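Local atomic coordinates of fructosyl amine: oxygen oxidoreductase (Aspergillus fumigatus, PDB entry 3DJE), a protein that oxidatively removes the sugar from fructosyl amino acids (Amadori products), using bound flavin-adenine dinucleotide as its cofactor. Residues 2-5 with 6-9; 59-63 with 64-68; 279-282 with 283-286; 348-351 with 352-355. All coordinates share one frame; numbering follows the deposited sequence.

Contact 1: 2-5 with 6-9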
loop_
_atom_site.group_PDB
_atom_site.type_symbol
_atom_site.label_atom_id
_atom_site.label_comp_id
_atom_site.label_asym_id
_atom_site.label_seq_id
_atom_site.Cartn_x
_atom_site.Cartn_y
_atom_site.Cartn_z
ATOM N N ALA A 2 -5.531 16.478 -26.854
ATOM C CA ALA A 2 -6.441 17.629 -27.139
ATOM C C ALA A 2 -7.212 18.083 -25.886
ATOM O O ALA A 2 -8.233 18.773 -25.980
ATOM C CB ALA A 2 -7.399 17.281 -28.276
ATOM N N VAL A 3 -6.705 17.695 -24.718
ATOM C CA VAL A 3 -7.267 18.126 -23.441
ATOM C C VAL A 3 -6.936 19.615 -23.255
ATOM O O VAL A 3 -5.881 20.073 -23.696
ATOM C CB VAL A 3 -6.684 17.249 -22.283
ATOM C CG1 VAL A 3 -7.187 17.686 -20.929
ATOM C CG2 VAL A 3 -7.026 15.774 -22.507
ATOM N N THR A 4 -7.848 20.384 -22.662
ATOM C CA THR A 4 -7.494 21.710 -22.160
ATOM C C THR A 4 -7.429 21.590 -20.645
ATOM O O THR A 4 -7.792 20.551 -20.086
ATOM C CB THR A 4 -8.501 22.830 -22.545
ATOM O OG1 THR A 4 -9.705 22.697 -21.786
ATOM C CG2 THR A 4 -8.841 22.802 -24.040
ATOM N N LYS A 5 -6.995 22.653 -19.980
ATOM C CA LYS A 5 -6.932 22.627 -18.516
ATOM C C LYS A 5 -8.321 22.537 -17.877
ATOM O O LYS A 5 -8.438 22.161 -16.719
ATOM C CB LYS A 5 -6.166 23.835 -17.968
ATOM C CG LYS A 5 -4.705 23.889 -18.400
ATOM C CD LYS A 5 -3.874 22.766 -17.780
ATOM C CE LYS A 5 -2.414 22.981 -18.079
ATOM N NZ LYS A 5 -1.635 21.791 -17.754
ATOM N N SER A 6 -9.366 22.899 -18.624
ATOM C CA SER A 6 -10.725 22.851 -18.092
ATOM C C SER A 6 -11.520 21.633 -18.601
ATOM O O SER A 6 -12.714 21.515 -18.324
ATOM C CB SER A 6 -11.463 24.151 -18.397
ATOM O OG SER A 6 -11.609 24.307 -19.790
ATOM N N SER A 7 -10.855 20.741 -19.324
ATOM C CA SER A 7 -11.489 19.481 -19.742
ATOM C C SER A 7 -11.977 18.694 -18.536
ATOM O O SER A 7 -11.298 18.632 -17.519
ATOM C CB SER A 7 -10.518 18.592 -20.515
ATOM O OG SER A 7 -10.211 19.124 -21.785
ATOM N N SER A 8 -13.142 18.067 -18.668
ATOM C CA SER A 8 -13.663 17.206 -17.603
ATOM C C SER A 8 -12.795 15.955 -17.438
ATOM O O SER A 8 -12.679 15.142 -18.363
ATOM C CB SER A 8 -15.118 16.814 -17.878
ATOM O OG SER A 8 -15.573 15.887 -16.902
ATOM N N LEU A 9 -12.183 15.827 -16.261
ATOM C CA LEU A 9 -11.355 14.664 -15.922
ATOM C C LEU A 9 -12.001 13.946 -14.752
ATOM O O LEU A 9 -12.463 14.586 -13.805
ATOM C CB LEU A 9 -9.925 15.080 -15.552
ATOM C CG LEU A 9 -9.193 15.969 -16.557
ATOM C CD1 LEU A 9 -7.801 16.285 -16.006
ATOM C CD2 LEU A 9 -9.065 15.240 -17.880
HETATM O O HOH W 1 -12.193 21.348 -22.676
HETATM O O HOH W 2 -9.557 19.794 -15.754
#

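Contact 2: 59-63 with 64-68. With FSA (1-S-(carboxymethyl)-1-thio-beta-D-fructopyranose), chain D.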
loop_
_atom_site.group_PDB
_atom_site.type_symbol
_atom_site.label_atom_id
_atom_site.label_comp_id
_atom_site.label_asym_id
_atom_site.label_seq_id
_atom_site.Cartn_x
_atom_site.Cartn_y
_atom_site.Cartn_z
ATOM N N GLN A 59 14.579 -2.450 -2.499
ATOM C CA GLN A 59 14.364 -2.974 -3.855
ATOM C C GLN A 59 13.588 -4.280 -3.836
ATOM O O GLN A 59 13.534 -4.949 -2.812
ATOM C CB GLN A 59 15.703 -3.181 -4.574
ATOM C CG GLN A 59 16.399 -1.862 -4.954
ATOM C CD GLN A 59 15.694 -1.098 -6.079
ATOM O OE1 GLN A 59 15.840 0.121 -6.208
ATOM N NE2 GLN A 59 14.951 -1.804 -6.900
ATOM N N TYR A 60 12.987 -4.635 -4.971
ATOM C CA TYR A 60 12.158 -5.845 -5.051
ATOM C C TYR A 60 12.618 -6.786 -6.149
ATOM O O TYR A 60 12.060 -7.866 -6.333
ATOM C CB TYR A 60 10.672 -5.468 -5.193
ATOM C CG TYR A 60 10.163 -4.893 -3.901
ATOM C CD1 TYR A 60 9.634 -5.725 -2.915
ATOM C CD2 TYR A 60 10.293 -3.530 -3.620
ATOM C CE1 TYR A 60 9.199 -5.214 -1.704
ATOM C CE2 TYR A 60 9.860 -3.009 -2.400
ATOM C CZ TYR A 60 9.316 -3.855 -1.457
ATOM O OH TYR A 60 8.890 -3.357 -0.251
ATOM N N SER A 61 13.660 -6.362 -6.852
ATOM C CA SER A 61 14.236 -7.093 -7.965
ATOM C C SER A 61 15.750 -7.023 -7.878
ATOM O O SER A 61 16.292 -6.087 -7.297
ATOM C CB SER A 61 13.797 -6.443 -9.277
ATOM O OG SER A 61 14.439 -7.031 -10.391
ATOM N N ASN A 62 16.421 -8.008 -8.476
ATOM C CA ASN A 62 17.877 -7.964 -8.642
ATOM C C ASN A 62 18.263 -7.630 -10.086
ATOM O O ASN A 62 19.442 -7.630 -10.446
ATOM C CB ASN A 62 18.545 -9.266 -8.170
ATOM C CG ASN A 62 18.075 -10.492 -8.941
ATOM O OD1 ASN A 62 17.242 -10.400 -9.842
ATOM N ND2 ASN A 62 18.612 -11.653 -8.584
ATOM N N ASN A 63 17.263 -7.340 -10.909
ATOM C CA ASN A 63 17.517 -6.920 -12.277
ATOM C C ASN A 63 17.904 -5.459 -12.382
ATOM O O ASN A 63 17.184 -4.577 -11.904
ATOM C CB ASN A 63 16.332 -7.228 -13.183
ATOM C CG ASN A 63 16.534 -8.505 -13.941
ATOM O OD1 ASN A 63 16.499 -9.596 -13.367
ATOM N ND2 ASN A 63 16.806 -8.379 -15.241
ATOM N N LYS A 64 19.046 -5.221 -13.014
ATOM C CA LYS A 64 19.634 -3.887 -13.119
ATOM C C LYS A 64 18.652 -2.840 -13.656
ATOM O O LYS A 64 18.517 -1.762 -13.075
ATOM C CB LYS A 64 20.896 -3.950 -13.988
ATOM C CG LYS A 64 21.616 -2.631 -14.147
ATOM C CD LYS A 64 22.945 -2.810 -14.891
ATOM C CE LYS A 64 23.634 -1.473 -15.104
ATOM N NZ LYS A 64 22.869 -0.616 -16.069
ATOM N N ASP A 65 17.955 -3.170 -14.744
ATOM C CA ASP A 65 17.006 -2.244 -15.371
ATOM C C ASP A 65 15.826 -1.917 -14.453
ATOM O O ASP A 65 15.376 -0.766 -14.398
ATOM C CB ASP A 65 16.516 -2.793 -16.721
ATOM C CG ASP A 65 15.706 -4.071 -16.585
ATOM O OD1 ASP A 65 16.237 -5.073 -16.031
ATOM O OD2 ASP A 65 14.529 -4.068 -17.036
ATOM N N GLU A 66 15.338 -2.930 -13.733
ATOM C CA GLU A 66 14.218 -2.741 -12.806
ATOM C C GLU A 66 14.666 -1.925 -11.605
ATOM O O GLU A 66 13.917 -1.073 -11.114
ATOM C CB GLU A 66 13.656 -4.085 -12.339
ATOM C CG GLU A 66 12.991 -4.906 -13.442
ATOM C CD GLU A 66 12.268 -6.119 -12.877
ATOM O OE1 GLU A 66 11.133 -5.971 -12.361
ATOM O OE2 GLU A 66 12.831 -7.225 -12.933
ATOM N N ILE A 67 15.888 -2.185 -11.134
ATOM C CA ILE A 67 16.452 -1.426 -10.010
ATOM C C ILE A 67 16.557 0.057 -10.363
ATOM O O ILE A 67 16.149 0.927 -9.582
ATOM C CB ILE A 67 17.828 -2.008 -9.542
ATOM C CG1 ILE A 67 17.637 -3.400 -8.908
ATOM C CG2 ILE A 67 18.529 -1.034 -8.579
ATOM C CD1 ILE A 67 18.942 -4.182 -8.692
ATOM N N GLU A 68 17.076 0.345 -11.557
ATOM C CA GLU A 68 17.254 1.729 -12.015
ATOM C C GLU A 68 15.937 2.506 -12.045
ATOM O O GLU A 68 15.858 3.628 -11.532
ATOM C CB GLU A 68 17.962 1.756 -13.373
ATOM C CG GLU A 68 19.385 1.210 -13.273
ATOM C CD GLU A 68 20.196 1.313 -14.558
ATOM O OE1 GLU A 68 19.630 1.626 -15.636
ATOM O OE2 GLU A 68 21.428 1.078 -14.474
HETATM O OAB FSA D . 7.052 -1.148 1.088
HETATM C CAL FSA D . 7.458 -1.337 2.254
HETATM O OAA FSA D . 8.566 -0.897 2.655
HETATM C CAH FSA D . 6.635 -2.137 3.244
HETATM S SAK FSA D . 5.195 -2.844 2.509
HETATM C C1 FSA D . 4.662 -3.700 3.966
HETATM C C2 FSA D . 3.720 -4.858 3.610
HETATM O O2 FSA D . 2.951 -5.229 4.766
HETATM C C3 FSA D . 4.505 -6.079 3.117
HETATM O O3 FSA D . 5.313 -6.608 4.178
HETATM C C4 FSA D . 3.587 -7.153 2.525
HETATM O O4 FSA D . 4.382 -8.179 1.908
HETATM C C5 FSA D . 2.639 -6.574 1.469
HETATM O O5 FSA D . 3.353 -6.206 0.285
HETATM C C6 FSA D . 1.907 -5.373 2.049
HETATM O O6 FSA D . 2.863 -4.414 2.534
#

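Contact 3: 279-282 with 283-286. With FSA (1-S-(carboxymethyl)-1-thio-beta-D-fructopyranose), chain D.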
loop_
_atom_site.group_PDB
_atom_site.type_symbol
_atom_site.label_atom_id
_atom_site.label_comp_id
_atom_site.label_asym_id
_atom_site.label_seq_id
_atom_site.Cartn_x
_atom_site.Cartn_y
_atom_site.Cartn_z
ATOM N N ASP A 279 1.583 -9.161 10.923
ATOM C CA ASP A 279 2.204 -10.469 10.700
ATOM C C ASP A 279 2.540 -10.615 9.221
ATOM O O ASP A 279 1.662 -10.479 8.377
ATOM C CB ASP A 279 1.283 -11.608 11.163
ATOM C CG ASP A 279 -0.103 -11.594 10.486
ATOM O OD1 ASP A 279 -0.794 -10.540 10.501
ATOM O OD2 ASP A 279 -0.514 -12.655 9.952
ATOM N N GLU A 280 3.799 -10.895 8.898
ATOM C CA GLU A 280 4.180 -11.040 7.496
ATOM C C GLU A 280 3.842 -12.428 6.935
ATOM O O GLU A 280 3.978 -13.449 7.608
ATOM C CB GLU A 280 5.665 -10.674 7.283
ATOM C CG GLU A 280 6.168 -10.694 5.824
ATOM C CD GLU A 280 5.490 -9.685 4.869
ATOM O OE1 GLU A 280 4.776 -8.767 5.339
ATOM O OE2 GLU A 280 5.672 -9.824 3.638
ATOM N N HIS A 281 3.376 -12.425 5.695
ATOM C CA HIS A 281 2.987 -13.633 4.961
ATOM C C HIS A 281 2.761 -13.252 3.507
ATOM O O HIS A 281 2.716 -12.052 3.185
ATOM C CB HIS A 281 1.738 -14.277 5.579
ATOM C CG HIS A 281 0.566 -13.351 5.695
ATOM N ND1 HIS A 281 -0.189 -12.962 4.608
ATOM C CD2 HIS A 281 0.022 -12.733 6.771
ATOM C CE1 HIS A 281 -1.153 -12.155 5.011
ATOM N NE2 HIS A 281 -1.057 -12.008 6.319
ATOM N N PRO A 282 2.697 -14.249 2.595
ATOM C CA PRO A 282 2.503 -13.959 1.174
ATOM C C PRO A 282 1.113 -13.449 0.729
ATOM O O PRO A 282 0.934 -13.191 -0.460
ATOM C CB PRO A 282 2.847 -15.292 0.486
ATOM C CG PRO A 282 3.584 -16.089 1.544
ATOM C CD PRO A 282 2.938 -15.694 2.814
ATOM N N GLY A 283 0.182 -13.290 1.665
ATOM C CA GLY A 283 -1.110 -12.667 1.373
ATOM C C GLY A 283 -2.279 -13.628 1.303
ATOM O O GLY A 283 -2.086 -14.844 1.141
ATOM N N TYR A 284 -3.485 -13.076 1.466
ATOM C CA TYR A 284 -4.750 -13.800 1.244
ATOM C C TYR A 284 -5.399 -13.328 -0.050
ATOM O O TYR A 284 -5.552 -12.123 -0.275
ATOM C CB TYR A 284 -5.746 -13.516 2.363
ATOM C CG TYR A 284 -5.410 -14.096 3.701
ATOM C CD1 TYR A 284 -5.859 -15.366 4.054
ATOM C CD2 TYR A 284 -4.679 -13.364 4.640
ATOM C CE1 TYR A 284 -5.557 -15.905 5.290
ATOM C CE2 TYR A 284 -4.378 -13.887 5.892
ATOM C CZ TYR A 284 -4.814 -15.170 6.208
ATOM O OH TYR A 284 -4.527 -15.700 7.440
ATOM N N THR A 285 -5.796 -14.274 -0.894
ATOM C CA THR A 285 -6.693 -13.965 -2.000
ATOM C C THR A 285 -8.133 -14.285 -1.577
ATOM O O THR A 285 -8.365 -14.844 -0.508
ATOM C CB THR A 285 -6.349 -14.782 -3.253
ATOM O OG1 THR A 285 -6.374 -16.180 -2.911
ATOM C CG2 THR A 285 -4.969 -14.396 -3.799
ATOM N N ASN A 286 -9.097 -13.914 -2.413
ATOM C CA ASN A 286 -10.479 -14.332 -2.196
ATOM C C ASN A 286 -11.051 -14.799 -3.525
ATOM O O ASN A 286 -11.860 -14.107 -4.145
ATOM C CB ASN A 286 -11.311 -13.204 -1.590
ATOM C CG ASN A 286 -12.698 -13.669 -1.138
ATOM O OD1 ASN A 286 -12.837 -14.719 -0.506
ATOM N ND2 ASN A 286 -13.720 -12.876 -1.443
HETATM O OAB FSA D . 7.052 -1.148 1.088
HETATM C CAL FSA D . 7.458 -1.337 2.254
HETATM O OAA FSA D . 8.566 -0.897 2.655
HETATM C CAH FSA D . 6.635 -2.137 3.244
HETATM S SAK FSA D . 5.195 -2.844 2.509
HETATM C C1 FSA D . 4.662 -3.700 3.966
HETATM C C2 FSA D . 3.720 -4.858 3.610
HETATM O O2 FSA D . 2.951 -5.229 4.766
HETATM C C3 FSA D . 4.505 -6.079 3.117
HETATM O O3 FSA D . 5.313 -6.608 4.178
HETATM C C4 FSA D . 3.587 -7.153 2.525
HETATM O O4 FSA D . 4.382 -8.179 1.908
HETATM C C5 FSA D . 2.639 -6.574 1.469
HETATM O O5 FSA D . 3.353 -6.206 0.285
HETATM C C6 FSA D . 1.907 -5.373 2.049
HETATM O O6 FSA D . 2.863 -4.414 2.534
#

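Contact 4: 348-351 with 352-355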
loop_
_atom_site.group_PDB
_atom_site.type_symbol
_atom_site.label_atom_id
_atom_site.label_comp_id
_atom_site.label_asym_id
_atom_site.label_seq_id
_atom_site.Cartn_x
_atom_site.Cartn_y
_atom_site.Cartn_z
ATOM N N ASP A 348 -0.349 3.534 -17.275
ATOM C CA ASP A 348 -0.299 3.666 -18.723
ATOM C C ASP A 348 -1.659 4.111 -19.219
ATOM O O ASP A 348 -2.661 4.016 -18.507
ATOM C CB ASP A 348 0.044 2.309 -19.344
ATOM C CG ASP A 348 0.623 2.410 -20.777
ATOM O OD1 ASP A 348 0.775 3.512 -21.361
ATOM O OD2 ASP A 348 0.941 1.334 -21.331
ATOM N N ARG A 349 -1.685 4.617 -20.444
ATOM C CA ARG A 349 -2.935 4.714 -21.180
ATOM C C ARG A 349 -3.337 3.307 -21.584
ATOM O O ARG A 349 -2.471 2.460 -21.852
ATOM C CB ARG A 349 -2.733 5.547 -22.438
ATOM C CG ARG A 349 -1.897 6.764 -22.177
ATOM C CD ARG A 349 -2.632 8.023 -22.386
ATOM N NE ARG A 349 -2.187 8.670 -23.611
ATOM C CZ ARG A 349 -2.718 8.445 -24.809
ATOM N NH1 ARG A 349 -3.720 7.584 -24.943
ATOM N NH2 ARG A 349 -2.252 9.086 -25.876
ATOM N N HIS A 350 -4.641 3.054 -21.634
ATOM C CA HIS A 350 -5.130 1.785 -22.156
ATOM C C HIS A 350 -4.815 1.714 -23.673
ATOM O O HIS A 350 -4.970 2.709 -24.379
ATOM C CB HIS A 350 -6.628 1.640 -21.900
ATOM C CG HIS A 350 -7.130 0.256 -22.135
ATOM N ND1 HIS A 350 -7.459 -0.213 -23.392
ATOM C CD2 HIS A 350 -7.324 -0.775 -21.280
ATOM C CE1 HIS A 350 -7.858 -1.470 -23.293
ATOM N NE2 HIS A 350 -7.780 -1.836 -22.024
ATOM N N PRO A 351 -4.342 0.547 -24.160
ATOM C CA PRO A 351 -3.938 0.402 -25.571
ATOM C C PRO A 351 -5.054 0.580 -26.602
ATOM O O PRO A 351 -4.773 0.948 -27.758
ATOM C CB PRO A 351 -3.391 -1.026 -25.635
ATOM C CG PRO A 351 -4.000 -1.739 -24.487
ATOM C CD PRO A 351 -4.117 -0.698 -23.405
ATOM N N GLN A 352 -6.296 0.321 -26.198
ATOM C CA GLN A 352 -7.444 0.464 -27.095
ATOM C C GLN A 352 -8.399 1.591 -26.713
ATOM O O GLN A 352 -8.884 2.320 -27.591
ATOM C CB GLN A 352 -8.204 -0.854 -27.199
ATOM C CG GLN A 352 -9.373 -0.796 -28.183
ATOM C CD GLN A 352 -10.116 -2.110 -28.315
ATOM O OE1 GLN A 352 -11.034 -2.226 -29.135
ATOM N NE2 GLN A 352 -9.721 -3.111 -27.532
ATOM N N TYR A 353 -8.687 1.719 -25.416
ATOM C CA TYR A 353 -9.582 2.767 -24.930
ATOM C C TYR A 353 -8.798 4.065 -24.747
ATOM O O TYR A 353 -8.197 4.301 -23.689
ATOM C CB TYR A 353 -10.264 2.344 -23.619
ATOM C CG TYR A 353 -10.903 0.972 -23.663
ATOM C CD1 TYR A 353 -11.646 0.564 -24.772
ATOM C CD2 TYR A 353 -10.765 0.085 -22.597
ATOM C CE1 TYR A 353 -12.228 -0.707 -24.824
ATOM C CE2 TYR A 353 -11.349 -1.188 -22.628
ATOM C CZ TYR A 353 -12.077 -1.569 -23.746
ATOM O OH TYR A 353 -12.651 -2.819 -23.793
ATOM N N HIS A 354 -8.822 4.881 -25.799
ATOM C CA HIS A 354 -8.082 6.153 -25.933
ATOM C C HIS A 354 -8.160 7.094 -24.718
ATOM O O HIS A 354 -7.187 7.776 -24.394
ATOM C CB HIS A 354 -8.598 6.861 -27.209
ATOM C CG HIS A 354 -8.110 8.266 -27.394
ATOM N ND1 HIS A 354 -8.794 9.364 -26.914
ATOM C CD2 HIS A 354 -7.023 8.753 -28.043
ATOM C CE1 HIS A 354 -8.136 10.465 -27.236
ATOM N NE2 HIS A 354 -7.057 10.122 -27.920
ATOM N N SER A 355 -9.314 7.132 -24.061
ATOM C CA SER A 355 -9.587 8.117 -23.019
ATOM C C SER A 355 -9.296 7.589 -21.621
ATOM O O SER A 355 -9.453 8.328 -20.655
ATOM C CB SER A 355 -11.052 8.577 -23.094
ATOM O OG SER A 355 -11.364 9.124 -24.373
HETATM O O HOH W 3 -5.423 5.242 -24.237
#

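Contact 1: 2-5 with 6-9
Ser7 turns its hydroxyl back across the reversing chain to Thr4, and Val3 packs against the same side chain. Ser7 OG lies beside its own backbone N (chi1 -70°), a setting that puts it 2.8 Å from Thr4 N, whose N-H it accepts at 157°. The main chain answers in the other direction with a hydrogen bond from Ser7 N to Thr4 O at 3.2 Å. Thr4 OG1, held between its own N and carbonyl carbon, accepts from Ser6 N at 3.2 Å, adding a side-chain bond to the backbone bond across the turn. The CG1 branch of Val3 comes up against Ser7 CB at 3.5 Å, tighter than usual for two carbons, and approaches Leu9 CD2 at 4.3 Å. Water 1 joins Thr4 OG1 to Ser7 OG, while water 2 donates to both Lys5 O and Ser7 O. Lys5 NZ bonds to Arg28 O and the side chain makes a cation-pi contact with Tyr30, tying the corner to the loop beyond helix 16-27. The closure is a type I beta turn from Thr4 to Ser7, leading into strand 9-12 of the Rossmann-type FAD-binding domain.

Contact 2: 59-63 with 64-68
An ST turn leads into the first turn of helix 64-83, and the same loop carries Tyr60 of the pocket for the bound thio-fructose ligand FSA. Ser61 OG accepts from Asn63 N at 2.9 Å, which closes the ST turn just before the helix. The hydroxyl, anti to its own backbone N (chi1 174°), also reaches forward to Glu66 OE2 in a weak hydrogen bond of 3.0 Å; one oxygen thus joins the loop backbone to a helix side chain. Glu66 extends beyond CG to bring this carboxylate over Asn63 CB, with the amide of Asn63 and the carboxylate planes 53° apart. Asn63, at the N-cap position, makes no capping bond with its side chain; ND2 instead gives a weak bond to Asp65 OD1, the two side chains lying alongside one another. Asn63 O accepts from Ile67 N at 2.8 Å, an i to i+4 bond at the helix start. Gln59 crosses Ile67 at about a right angle, Gln59 NE2 lying 3.5 Å from Ile67 CA. Within the helix, one turn apart, Lys64 NZ forms a salt bridge with Glu68 OE2, and Glu68 OE1 has a second partner in Lys388. Tyr60 points its ring from the loop to the ligand, where Tyr60 OH lies 3.2 Å from FSA OAB of the carboxymethyl group.

Contact 3: 279-282 with 283-286
The break in the long strand 274-289, a member of the large mixed sheet, forms part of the wall of the substrate-analogue pocket, and here His281 reaches forward along the chain to Gly283 and Tyr284. His281 ND1 accepts from Gly283 N at 3.0 Å; the donor sits at the ring edge, only 7° from its plane, although the N-H angle of 136° leaves the bond bent. His281 CG lies between its own backbone N and carbonyl carbon (chi1 55°), folding the imidazole along the chain toward Gly283. Tyr284 then presents its ring edge to the face of His281 in an offset edge-to-face pair, centroids 5.2 Å apart, with Tyr284 CD2 3.7 Å from His281 CE1. The other ends of both rings are tied down: His281 NE2 to Thr237, and Tyr284 OH to Glu308 and Arg312. Gly283 has a positive phi at which a CB would run into Pro282 O, so the absence of a side chain suits this bend. One residue before His281, Glu280 points into the pocket with its chain bent at chi2. Its carboxylate takes two sugar hydroxyls side by side, FSA O4 donating to Glu280 OE2 at 2.7 Å and FSA O3 to Glu280 OE1 at 2.5 Å.

Contact 4: 348-351 with 352-355
A chi1 of -167° turns the His350 ring away from its own N and onto the backbone of 352-353, while Tyr353, whose CG lies beside its own N, lays its ring alongside. The two side chains point the same way in an offset stack, centroids 4.2 Å apart and planes at 17°. Tyr353 CD2 sits over the centre of the imidazole, 3.4 Å from His350 CE1, and Pro351 CD covers the opposite face toward the rim. His350 ND1 accepts two backbone N-H groups, from Gln352 N at 3.1 Å and from Tyr353 N at 3.1 Å, the latter almost straight at 179°. Both donors are tilted from the ring plane. Water 3 sits within hydrogen-bonding distance of His350 O and Tyr353 O, with a weak bond from Arg349 NH1; its two protons must be shared among several acceptors. Trp395 meets the His350 ring and Phe192 of strand 187-193 stands edge-to-face to Tyr353, setting the loop between these two parts before strand 356-360. Because ND1 accepts two N-H groups, it probably carries no proton itself, consistent with a neutral imidazole protonated at NE2 and held in rotation by these bonds together with the stack.

In the fold
Contacts 1, 2, 3 and 4 follow one another along the chain without overlap. Contacts 1 and 4 border the six-stranded mixed sheet of the FAD-binding part: residues 2-9 lead into its strand 9-12, and the loop of contact 4 connects strands 346-347 and 356-360. Their centres are about 16 Å apart, on the same side of the chain's centre and away from the ligand sites. Contact 2, at the start of helix 64-83, and contact 3, in strand 274-289 of the large mixed sheet, lie about 24 Å apart between centres but both reach FSA. The ligand site is thus lined by residues from both, whereas contact 1 lies about 41 Å, centre to centre, from contact 3.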